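Local coordinates for protein SusD homolog (Bacteroides thetaiotaomicron, PDB 3SGH) that probably binds glycans at the outer-membrane surface as a SusD-like lipoprotein of a polysaccharide-uptake system, at residues K346-R349 / L350-E354; E321-F324 / L325-E328; L457-R461 / S462-N466; Q114-A117 / S118-P122. All coordinates share one frame; numbering follows the deposited sequence. Where two conformers were deposited one is given.

Interaction 1 of 4, residues K346-R349 / L350-E354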
loop_
_atom_site.group_PDB
_atom_site.type_symbol
_atom_site.label_atom_id
_atom_site.label_comp_id
_atom_site.label_asym_id
_atom_site.label_seq_id
_atom_site.Cartn_x
_atom_site.Cartn_y
_atom_site.Cartn_z
ATOM N N LYS A 346 14.147 1.447 -15.458
ATOM C CA LYS A 346 13.077 2.405 -15.778
ATOM C C LYS A 346 12.394 2.851 -14.492
ATOM O O LYS A 346 12.158 4.055 -14.276
ATOM C CB LYS A 346 12.058 1.773 -16.762
ATOM C CG LYS A 346 10.983 2.710 -17.199
ATOM C CD LYS A 346 9.882 1.975 -17.997
ATOM C CE LYS A 346 8.642 2.842 -18.082
ATOM N NZ LYS A 346 8.801 3.967 -19.024
ATOM N N GLY A 347 12.074 1.890 -13.637
ATOM C CA GLY A 347 11.419 2.149 -12.358
ATOM C C GLY A 347 12.227 3.079 -11.463
ATOM O O GLY A 347 11.678 4.027 -10.864
ATOM N N VAL A 348 13.522 2.799 -11.350
ATOM C CA VAL A 348 14.405 3.613 -10.500
ATOM C C VAL A 348 14.461 5.029 -11.067
ATOM O O VAL A 348 14.314 6.004 -10.332
ATOM C CB VAL A 348 15.814 3.029 -10.406
ATOM C CG1 VAL A 348 16.699 3.925 -9.542
ATOM C CG2 VAL A 348 15.743 1.613 -9.799
ATOM N N ARG A 349 14.602 5.153 -12.396
ATOM C CA ARG A 349 14.676 6.497 -13.002
ATOM C C ARG A 349 13.343 7.267 -12.868
ATOM O O ARG A 349 13.339 8.469 -12.603
ATOM C CB ARG A 349 15.094 6.423 -14.462
ATOM C CG ARG A 349 16.547 6.001 -14.662
ATOM C CD ARG A 349 16.897 5.970 -16.149
ATOM N NE ARG A 349 18.173 5.290 -16.306
ATOM C CZ ARG A 349 19.340 5.872 -16.111
ATOM N NH1 ARG A 349 19.399 7.162 -15.806
ATOM N NH2 ARG A 349 20.458 5.167 -16.248
ATOM N N LEU A 350 12.214 6.570 -12.987
ATOM C CA LEU A 350 10.903 7.196 -12.781
ATOM C C LEU A 350 10.729 7.703 -11.358
ATOM O O LEU A 350 10.108 8.723 -11.117
ATOM C CB LEU A 350 9.755 6.211 -13.083
ATOM C CG LEU A 350 9.470 6.030 -14.569
ATOM C CD1 LEU A 350 8.417 4.960 -14.633
ATOM C CD2 LEU A 350 9.001 7.351 -15.187
ATOM N N SER A 351 11.245 6.944 -10.404
ATOM C CA SER A 351 11.120 7.287 -8.987
ATOM C C SER A 351 11.904 8.545 -8.689
ATOM O O SER A 351 11.418 9.452 -8.001
ATOM C CB SER A 351 11.695 6.128 -8.170
ATOM O OG SER A 351 11.698 6.445 -6.800
ATOM N N PHE A 352 13.138 8.607 -9.176
ATOM C CA PHE A 352 13.928 9.811 -9.049
ATOM C C PHE A 352 13.214 10.982 -9.706
ATOM O O PHE A 352 13.061 12.027 -9.092
ATOM C CB PHE A 352 15.303 9.674 -9.690
ATOM C CG PHE A 352 16.347 9.018 -8.811
ATOM C CD1 PHE A 352 16.165 7.754 -8.266
ATOM C CD2 PHE A 352 17.533 9.657 -8.543
ATOM C CE1 PHE A 352 17.175 7.164 -7.479
ATOM C CE2 PHE A 352 18.522 9.032 -7.794
ATOM C CZ PHE A 352 18.333 7.814 -7.257
ATOM N N GLU A 353 12.761 10.776 -10.946
ATOM C CA GLU A 353 12.073 11.810 -11.673
ATOM C C GLU A 353 10.822 12.311 -10.942
ATOM O O GLU A 353 10.577 13.512 -10.870
ATOM C CB GLU A 353 11.705 11.344 -13.097
ATOM C CG GLU A 353 11.186 12.507 -13.929
ATOM C CD GLU A 353 10.811 12.102 -15.345
ATOM O OE1 GLU A 353 10.857 10.877 -15.641
ATOM O OE2 GLU A 353 10.451 13.017 -16.131
ATOM N N GLU A 354 10.013 11.384 -10.447
ATOM C CA GLU A 354 8.792 11.714 -9.732
ATOM C C GLU A 354 9.043 12.714 -8.603
ATOM O O GLU A 354 8.205 13.604 -8.358
ATOM C CB GLU A 354 8.216 10.441 -9.117
ATOM C CG GLU A 354 6.851 10.568 -8.492
ATOM C CD GLU A 354 5.746 10.643 -9.538
ATOM O OE1 GLU A 354 5.797 9.868 -10.532
ATOM O OE2 GLU A 354 4.809 11.446 -9.339
#
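Val348 turns its CG1 branch opposite the backbone N (chi1 179°), while Phe352, one helical turn further on, swings its ring to the side opposite its own carbonyl carbon (chi1 -84°). As a result the two side chains lie alongside each other and point the same way. Val348 CG1 lies 3.9 Å from Phe352 CE1. Phe352 CD1 also comes within 3.3 Å of Val348 O. That carbonyl is already engaged by Phe352 N, 3.1 Å away, in an almost straight bond (172°). Lys346 and Leu350 repeat the spacing on another side of the helix. The lysine stays extended as far as CE, which rests 4.1 Å from Leu350 CD1, and bends at the last torsion, taking NZ to the carbonyl of Glu221. Beneath the pair, Leu350 N donates to Lys346 O over 2.8 Å. Arg349 O in turn accepts from Glu353 N, 2.9 Å away, while the guanidinium of Arg349 forms a salt bridge with Asp361. Beyond the helix, Val348 packs on Phe324 and Phe352 meets the ring of Tyr363. Here the i-to-i+4 ladder of an alpha-helix carries two side-chain pairs spaced four residues apart, and the helix 340-354 packs against its predecessor, 319-331, in the alpha-alpha superhelix of the SusD-like fold.

Interaction 2 of 4, residues E321-F324 / L325-E328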
loop_
_atom_site.group_PDB
_atom_site.type_symbol
_atom_site.label_atom_id
_atom_site.label_comp_id
_atom_site.label_asym_id
_atom_site.label_seq_id
_atom_site.Cartn_x
_atom_site.Cartn_y
_atom_site.Cartn_z
ATOM N N GLU A 321 5.672 2.279 -10.130
ATOM C CA GLU A 321 5.130 0.985 -9.703
ATOM C C GLU A 321 4.845 0.102 -10.914
ATOM O O GLU A 321 5.089 -1.106 -10.857
ATOM C CB GLU A 321 3.855 1.155 -8.873
ATOM C CG GLU A 321 3.410 -0.152 -8.245
ATOM C CD GLU A 321 2.136 -0.072 -7.403
ATOM O OE1 GLU A 321 1.663 1.046 -7.129
ATOM O OE2 GLU A 321 1.663 -1.155 -6.964
ATOM N N ALA A 322 4.341 0.705 -12.007
ATOM C CA ALA A 322 4.061 -0.080 -13.229
ATOM C C ALA A 322 5.316 -0.696 -13.823
ATOM O O ALA A 322 5.274 -1.832 -14.383
ATOM C CB ALA A 322 3.325 0.759 -14.296
ATOM N N ALA A 323 6.430 0.017 -13.726
ATOM C CA ALA A 323 7.701 -0.500 -14.238
ATOM C C ALA A 323 8.161 -1.661 -13.350
ATOM O O ALA A 323 8.551 -2.719 -13.842
ATOM C CB ALA A 323 8.727 0.589 -14.285
ATOM N N PHE A 324 8.095 -1.487 -12.026
ATOM C CA PHE A 324 8.561 -2.545 -11.117
ATOM C C PHE A 324 7.666 -3.775 -11.139
ATOM O O PHE A 324 8.160 -4.874 -10.950
ATOM C CB PHE A 324 8.752 -2.056 -9.670
ATOM C CG PHE A 324 9.921 -1.132 -9.489
ATOM C CD1 PHE A 324 11.240 -1.596 -9.602
ATOM C CD2 PHE A 324 9.708 0.192 -9.186
ATOM C CE1 PHE A 324 12.290 -0.724 -9.444
ATOM C CE2 PHE A 324 10.758 1.083 -8.995
ATOM C CZ PHE A 324 12.055 0.632 -9.129
ATOM N N LEU A 325 6.362 -3.592 -11.368
ATOM C CA LEU A 325 5.444 -4.730 -11.517
ATOM C C LEU A 325 5.838 -5.559 -12.753
ATOM O O LEU A 325 5.910 -6.806 -12.702
ATOM C CB LEU A 325 4.007 -4.215 -11.634
ATOM C CG LEU A 325 3.409 -3.696 -10.296
ATOM C CD1 LEU A 325 2.161 -2.928 -10.576
ATOM C CD2 LEU A 325 3.173 -4.823 -9.291
ATOM N N ARG A 326 6.123 -4.859 -13.859
ATOM C CA ARG A 326 6.564 -5.505 -15.100
ATOM C C ARG A 326 7.932 -6.158 -14.933
ATOM O O ARG A 326 8.183 -7.214 -15.501
ATOM C CB ARG A 326 6.544 -4.498 -16.285
ATOM C CG ARG A 326 5.117 -4.185 -16.733
ATOM C CD ARG A 326 5.065 -3.190 -17.867
ATOM N NE ARG A 326 5.458 -1.867 -17.422
ATOM C CZ ARG A 326 5.599 -0.811 -18.218
ATOM N NH1 ARG A 326 5.362 -0.915 -19.523
ATOM N NH2 ARG A 326 5.953 0.355 -17.716
ATOM N N ALA A 327 8.817 -5.570 -14.138
ATOM C CA ALA A 327 10.119 -6.183 -13.900
ATOM C C ALA A 327 9.920 -7.537 -13.237
ATOM O O ALA A 327 10.513 -8.510 -13.648
ATOM C CB ALA A 327 11.018 -5.268 -13.041
ATOM N N GLU A 328 9.069 -7.585 -12.194
ATOM C CA GLU A 328 8.789 -8.827 -11.503
ATOM C C GLU A 328 8.129 -9.832 -12.460
ATOM O O GLU A 328 8.492 -10.985 -12.456
ATOM C CB GLU A 328 7.950 -8.632 -10.219
ATOM C CG GLU A 328 7.766 -9.979 -9.520
ATOM C CD GLU A 328 7.112 -9.929 -8.151
ATOM O OE1 GLU A 328 6.609 -8.865 -7.736
ATOM O OE2 GLU A 328 7.106 -11.028 -7.508
HETATM O O HOH W 1 6.441 -6.212 -8.333
#
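Arg326 reaches back one turn to Ala322 O with two different groups. Its backbone N donates over 3.2 Å, as the helix requires, and its side-chain NE donates to the same oxygen over 3.0 Å. The two donors approach from opposite faces of the carbonyl plane, both well out of it, so the oxygen is gripped from two sides. A bend at chi3 (-70°) folds the arginine back along its own helix and lets Ala322 O sit at the edge of the guanidinium, in its plane, which should restrain the group's rotation. On another side of the helix, Leu325 CD1 lies 3.8 Å from Glu321 CG, and Leu325 N bonds to Glu321 O over 2.8 Å. A water bridges the next pair along the helix: it donates to Glu328 OE1 over 2.7 Å and, weakly, to Phe324 O.

The next shell holds the charged ends, which lie in buried surroundings. Arg326 NH1 forms a salt bridge with Glu221, Glu321 with Arg194, and Glu328 with Arg431. An alanine in place of Arg326 would strip Ala322 O of its side-chain donor and would probably leave the carboxylate of Glu221 without this mate. Around these pairs, helix 181-198 covers Leu325 through Leu193, and helix 340-354 meets Arg326 through Phe343 and Lys346. The whole is a buried helix whose i-to-i+4 bonds are doubled at one carbonyl by a side chain, set among the packed helices of an alpha-alpha superhelix.

Interaction 3 of 4, residues L457-R461 / S462-N466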
loop_
_atom_site.group_PDB
_atom_site.type_symbol
_atom_site.label_atom_id
_atom_site.label_comp_id
_atom_site.label_asym_id
_atom_site.label_seq_id
_atom_site.Cartn_x
_atom_site.Cartn_y
_atom_site.Cartn_z
ATOM N N LEU A 457 -5.389 -8.447 9.287
ATOM C CA LEU A 457 -6.315 -7.912 10.275
ATOM C C LEU A 457 -7.473 -8.909 10.430
ATOM O O LEU A 457 -7.737 -9.692 9.530
ATOM C CB LEU A 457 -6.827 -6.535 9.833
ATOM C CG LEU A 457 -5.933 -5.344 10.201
ATOM C CD1 LEU A 457 -4.481 -5.526 9.785
ATOM C CD2 LEU A 457 -6.532 -4.059 9.602
ATOM N N ARG A 458 -8.166 -8.846 11.564
ATOM C CA ARG A 458 -9.259 -9.728 11.873
ATOM C C ARG A 458 -10.581 -9.114 11.428
ATOM O O ARG A 458 -10.665 -7.897 11.176
ATOM C CB ARG A 458 -9.300 -10.005 13.383
ATOM C CG ARG A 458 -8.136 -10.842 13.879
ATOM C CD ARG A 458 -8.173 -11.067 15.399
ATOM N NE ARG A 458 -7.844 -9.800 16.084
ATOM C CZ ARG A 458 -8.726 -8.972 16.634
ATOM N NH1 ARG A 458 -10.025 -9.254 16.631
ATOM N NH2 ARG A 458 -8.323 -7.834 17.185
ATOM N N PHE A 459 -11.595 -9.975 11.356
ATOM C CA PHE A 459 -12.980 -9.576 11.118
ATOM C C PHE A 459 -13.426 -8.655 12.289
ATOM O O PHE A 459 -12.909 -8.749 13.421
ATOM C CB PHE A 459 -13.869 -10.825 11.000
ATOM C CG PHE A 459 -13.488 -11.768 9.859
ATOM C CD1 PHE A 459 -13.069 -11.280 8.645
ATOM C CD2 PHE A 459 -13.626 -13.129 10.026
ATOM C CE1 PHE A 459 -12.792 -12.147 7.581
ATOM C CE2 PHE A 459 -13.359 -14.007 8.989
ATOM C CZ PHE A 459 -12.938 -13.532 7.783
ATOM N N THR A 460 -14.369 -7.763 12.019
ATOM C CA THR A 460 -14.739 -6.744 12.992
ATOM C C THR A 460 -15.812 -7.151 13.993
ATOM O O THR A 460 -16.647 -8.034 13.728
ATOM C CB THR A 460 -15.273 -5.495 12.285
ATOM O OG1 THR A 460 -16.528 -5.828 11.669
ATOM C CG2 THR A 460 -14.232 -4.962 11.244
ATOM N N ARG A 461 -15.813 -6.469 15.138
ATOM C CA ARG A 461 -16.816 -6.728 16.155
ATOM C C ARG A 461 -18.191 -6.428 15.598
ATOM O O ARG A 461 -19.150 -7.155 15.910
ATOM C CB ARG A 461 -16.580 -5.952 17.472
ATOM C CG ARG A 461 -17.750 -6.227 18.506
ATOM C CD ARG A 461 -17.502 -5.811 19.966
ATOM N NE ARG A 461 -16.530 -6.722 20.564
ATOM C CZ ARG A 461 -16.734 -7.547 21.585
ATOM N NH1 ARG A 461 -17.904 -7.623 22.259
ATOM N NH2 ARG A 461 -15.713 -8.312 21.951
ATOM N N SER A 462 -18.319 -5.373 14.782
ATOM C CA SER A 462 -19.660 -5.010 14.271
ATOM C C SER A 462 -20.229 -6.124 13.381
ATOM O O SER A 462 -21.446 -6.355 13.334
ATOM C CB SER A 462 -19.638 -3.635 13.571
ATOM O OG SER A 462 -19.010 -3.746 12.296
ATOM N N GLU A 463 -19.356 -6.844 12.702
ATOM C CA GLU A 463 -19.793 -7.968 11.879
ATOM C C GLU A 463 -20.198 -9.197 12.722
ATOM O O GLU A 463 -21.194 -9.884 12.414
ATOM C CB GLU A 463 -18.740 -8.307 10.842
ATOM C CG GLU A 463 -18.697 -7.243 9.733
ATOM C CD GLU A 463 -19.864 -7.411 8.775
ATOM O OE1 GLU A 463 -19.848 -8.401 8.031
ATOM O OE2 GLU A 463 -20.802 -6.573 8.776
ATOM N N TYR A 464 -19.417 -9.499 13.753
ATOM C CA TYR A 464 -19.821 -10.558 14.667
ATOM C C TYR A 464 -21.176 -10.252 15.350
ATOM O O TYR A 464 -21.950 -11.149 15.651
ATOM C CB TYR A 464 -18.743 -10.832 15.714
ATOM C CG TYR A 464 -17.578 -11.675 15.211
ATOM C CD1 TYR A 464 -17.690 -13.066 15.130
ATOM C CD2 TYR A 464 -16.377 -11.090 14.860
ATOM C CE1 TYR A 464 -16.637 -13.839 14.686
ATOM C CE2 TYR A 464 -15.294 -11.846 14.432
ATOM C CZ TYR A 464 -15.429 -13.236 14.354
ATOM O OH TYR A 464 -14.380 -14.023 13.937
ATOM N N ASN A 465 -21.444 -8.972 15.576
ATOM C CA ASN A 465 -22.630 -8.555 16.306
ATOM C C ASN A 465 -23.870 -8.500 15.405
ATOM O O ASN A 465 -24.899 -9.004 15.805
ATOM C CB ASN A 465 -22.361 -7.175 16.965
ATOM C CG ASN A 465 -21.618 -7.288 18.277
ATOM O OD1 ASN A 465 -21.525 -8.367 18.865
ATOM N ND2 ASN A 465 -21.147 -6.157 18.777
ATOM N N ASN A 466 -23.726 -7.953 14.200
ATOM C CA ASN A 466 -24.840 -7.705 13.273
ATOM C C ASN A 466 -24.917 -8.573 12.035
ATOM O O ASN A 466 -25.921 -8.528 11.307
ATOM C CB ASN A 466 -24.826 -6.246 12.849
ATOM C CG ASN A 466 -24.880 -5.319 14.040
ATOM O OD1 ASN A 466 -25.891 -5.270 14.744
ATOM N ND2 ASN A 466 -23.797 -4.615 14.283
#
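Thr460 meets Glu463 as the N-cap of helix 461-466: its OG1 accepts from Glu463 N over 3.2 Å and so satisfies an N-H of the first turn that no preceding carbonyl serves well. The hydroxyl can do this because chi1 (68°) sets it between the backbone N and the carbonyl carbon. Thr460 O is used as well, taking Tyr464 N in the carbonyl plane at 3.1 Å and, weakly, Glu463 N. One residue on, Arg461 O accepts from Asn465 N over 2.9 Å, and the N-H of Arg461 goes to Asp74 OD2. The charged and polar ends find their mates further off. Arg461 NE forms a salt bridge with Glu70, and Glu463 OE1 bonds to both Tyr137 and Asn467. Asp483 serves two groups, OD1 taking Phe459 N and OD2 the hydroxyl of Tyr464. Between those bonds the side chains pack obliquely, Phe459 CB lying 3.9 Å from Tyr464 CE2, with Tyr464 OH at the edge of the Phe459 ring. With an alanine at Tyr464, Phe459 would probably lose an apolar partner across the cap and Asp483 OD2 a hydrogen bond. Phe459, just before the N-cap, thus packs on Tyr464, four residues after the N-cap, which, together with the threonine cap, makes a hydrophobic staple at a helix N-terminus.

Interaction 4 of 4, residues Q114-A117 / S118-P122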
loop_
_atom_site.group_PDB
_atom_site.type_symbol
_atom_site.label_atom_id
_atom_site.label_comp_id
_atom_site.label_asym_id
_atom_site.label_seq_id
_atom_site.Cartn_x
_atom_site.Cartn_y
_atom_site.Cartn_z
ATOM N N GLN A 114 -9.979 -4.054 -2.795
ATOM C CA GLN A 114 -8.744 -4.838 -2.936
ATOM C C GLN A 114 -7.819 -4.567 -1.755
ATOM O O GLN A 114 -7.158 -5.466 -1.277
ATOM C CB GLN A 114 -8.048 -4.612 -4.277
ATOM C CG GLN A 114 -7.528 -3.230 -4.606
ATOM C CD GLN A 114 -6.209 -2.861 -3.920
ATOM O OE1 GLN A 114 -5.355 -3.707 -3.739
ATOM N NE2 GLN A 114 -6.066 -1.583 -3.536
ATOM N N LEU A 115 -7.826 -3.321 -1.266
ATOM C CA LEU A 115 -7.141 -2.988 -0.038
ATOM C C LEU A 115 -7.715 -3.754 1.149
ATOM O O LEU A 115 -6.969 -4.357 1.914
ATOM C CB LEU A 115 -7.171 -1.493 0.243
ATOM C CG LEU A 115 -6.529 -0.992 1.543
ATOM C CD1 LEU A 115 -5.130 -1.512 1.700
ATOM C CD2 LEU A 115 -6.599 0.556 1.584
ATOM N N LEU A 116 -9.040 -3.785 1.280
ATOM C CA LEU A 116 -9.634 -4.424 2.452
ATOM C C LEU A 116 -9.403 -5.943 2.375
ATOM O O LEU A 116 -9.118 -6.593 3.386
ATOM C CB LEU A 116 -11.120 -4.043 2.578
ATOM C CG LEU A 116 -11.813 -4.518 3.865
ATOM C CD1 LEU A 116 -11.046 -4.028 5.130
ATOM C CD2 LEU A 116 -13.336 -4.111 3.895
ATOM N N ALA A 117 -9.505 -6.522 1.178
ATOM C CA ALA A 117 -9.219 -7.962 0.988
ATOM C C ALA A 117 -7.764 -8.288 1.329
ATOM O O ALA A 117 -7.497 -9.344 1.926
ATOM C CB ALA A 117 -9.524 -8.435 -0.458
ATOM N N SER A 118 -6.854 -7.387 0.982
ATOM C CA SER A 118 -5.416 -7.513 1.300
ATOM C C SER A 118 -5.112 -7.339 2.799
ATOM O O SER A 118 -4.031 -7.697 3.260
ATOM C CB SER A 118 -4.613 -6.539 0.466
ATOM O OG SER A 118 -4.747 -6.867 -0.918
ATOM N N LEU A 119 -6.064 -6.775 3.542
ATOM C CA LEU A 119 -5.989 -6.670 4.982
ATOM C C LEU A 119 -6.574 -7.908 5.696
ATOM O O LEU A 119 -5.896 -8.505 6.523
ATOM C CB LEU A 119 -6.729 -5.403 5.444
ATOM C CG LEU A 119 -6.024 -4.077 5.139
ATOM C CD1 LEU A 119 -6.938 -2.843 5.327
ATOM C CD2 LEU A 119 -4.742 -3.902 6.048
ATOM N N GLN A 120 -7.854 -8.226 5.458
ATOM C CA GLN A 120 -8.558 -9.202 6.274
ATOM C C GLN A 120 -8.892 -10.511 5.581
ATOM O O GLN A 120 -9.180 -11.493 6.241
ATOM C CB GLN A 120 -9.858 -8.612 6.851
ATOM C CG GLN A 120 -10.943 -8.345 5.878
ATOM C CD GLN A 120 -12.226 -7.985 6.594
ATOM O OE1 GLN A 120 -12.255 -7.032 7.349
ATOM N NE2 GLN A 120 -13.265 -8.793 6.419
ATOM N N GLY A 121 -8.833 -10.531 4.259
ATOM C CA GLY A 121 -9.163 -11.733 3.504
ATOM C C GLY A 121 -10.599 -11.717 3.011
ATOM O O GLY A 121 -10.994 -10.773 2.304
ATOM N N PRO A 122 -11.407 -12.738 3.390
ATOM C CA PRO A 122 -12.796 -12.708 2.923
ATOM C C PRO A 122 -13.508 -11.387 3.261
ATOM O O PRO A 122 -13.344 -10.849 4.344
ATOM C CB PRO A 122 -13.452 -13.859 3.699
ATOM C CG PRO A 122 -12.391 -14.800 3.973
ATOM C CD PRO A 122 -11.139 -13.939 4.204
#
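Ser118 takes hold of Gln114 O twice. Its backbone N donates over 3.0 Å and its hydroxyl OG over 2.8 Å, the two coming at the oxygen from opposite faces of the carbonyl plane. The hydroxyl folds back onto the preceding turn because chi1 (-63°) places OG beside its own backbone N. OG is also bonded to Arg198 NH1, so this buried hydroxyl joins the helix to helix 181-198.

Ala117, next before it, lies where the helix runs out. Its O accepts from Gly121 N over 2.9 Å, and its CA makes a C-H contact with Gly121 O, 3.6 Å away. Gly121 is the first residue to leave helical geometry, with a positive phi of 96° at which a CB would jam against the carbonyl before it. The residue that follows, Pro122, has no N-H to extend the ladder. A glycine of positive phi followed by a proline thus terminates helix 100-120 inside the helical core of the SusD-like alpha-alpha superhelix, with Trp144 of helix 140-162 packed on both Ala117 and Ser118.

Leu116 adds apolar packing. Its CD1 lies 4.3 Å from Leu119 CD1 and 3.9 Å from Gln120 OE1, while the same side chain packs outward on Trp77 and Tyr81. Leu116 O accepts a straight bond from Gln120 N over 2.9 Å and a weak one from Leu119 N. The rotation of the Gln120 amide is probably fixed by the bond from NE2 to Pro122 O, 2.9 Å long and close to the amide plane.

How the interactions relate
The four contacts form two touching pairs. Interactions 1 and 2, with centres 12 Å apart, join two consecutive helices: Phe324 CZ packs 3.4 Å from Gly347 C, and Glu221 serves both, its backbone O taking Lys346 NZ and its carboxylate Arg326. Interactions 3 and 4, with centres 14 Å apart, meet where the loop before helix 461-466 passes the end of helix 100-120: Leu457 N lies 2.8 Å from Leu119 O, a probable hydrogen bond, and Phe459 packs on Gln120. Between the pairs, interactions 2 and 4 come within about 8 Å at their nearest atoms. Helix 181-198 spans this gap, Arg194 bonding to Glu321 and touching Gln114. Interactions 1 and 3 have centres about 41 Å apart.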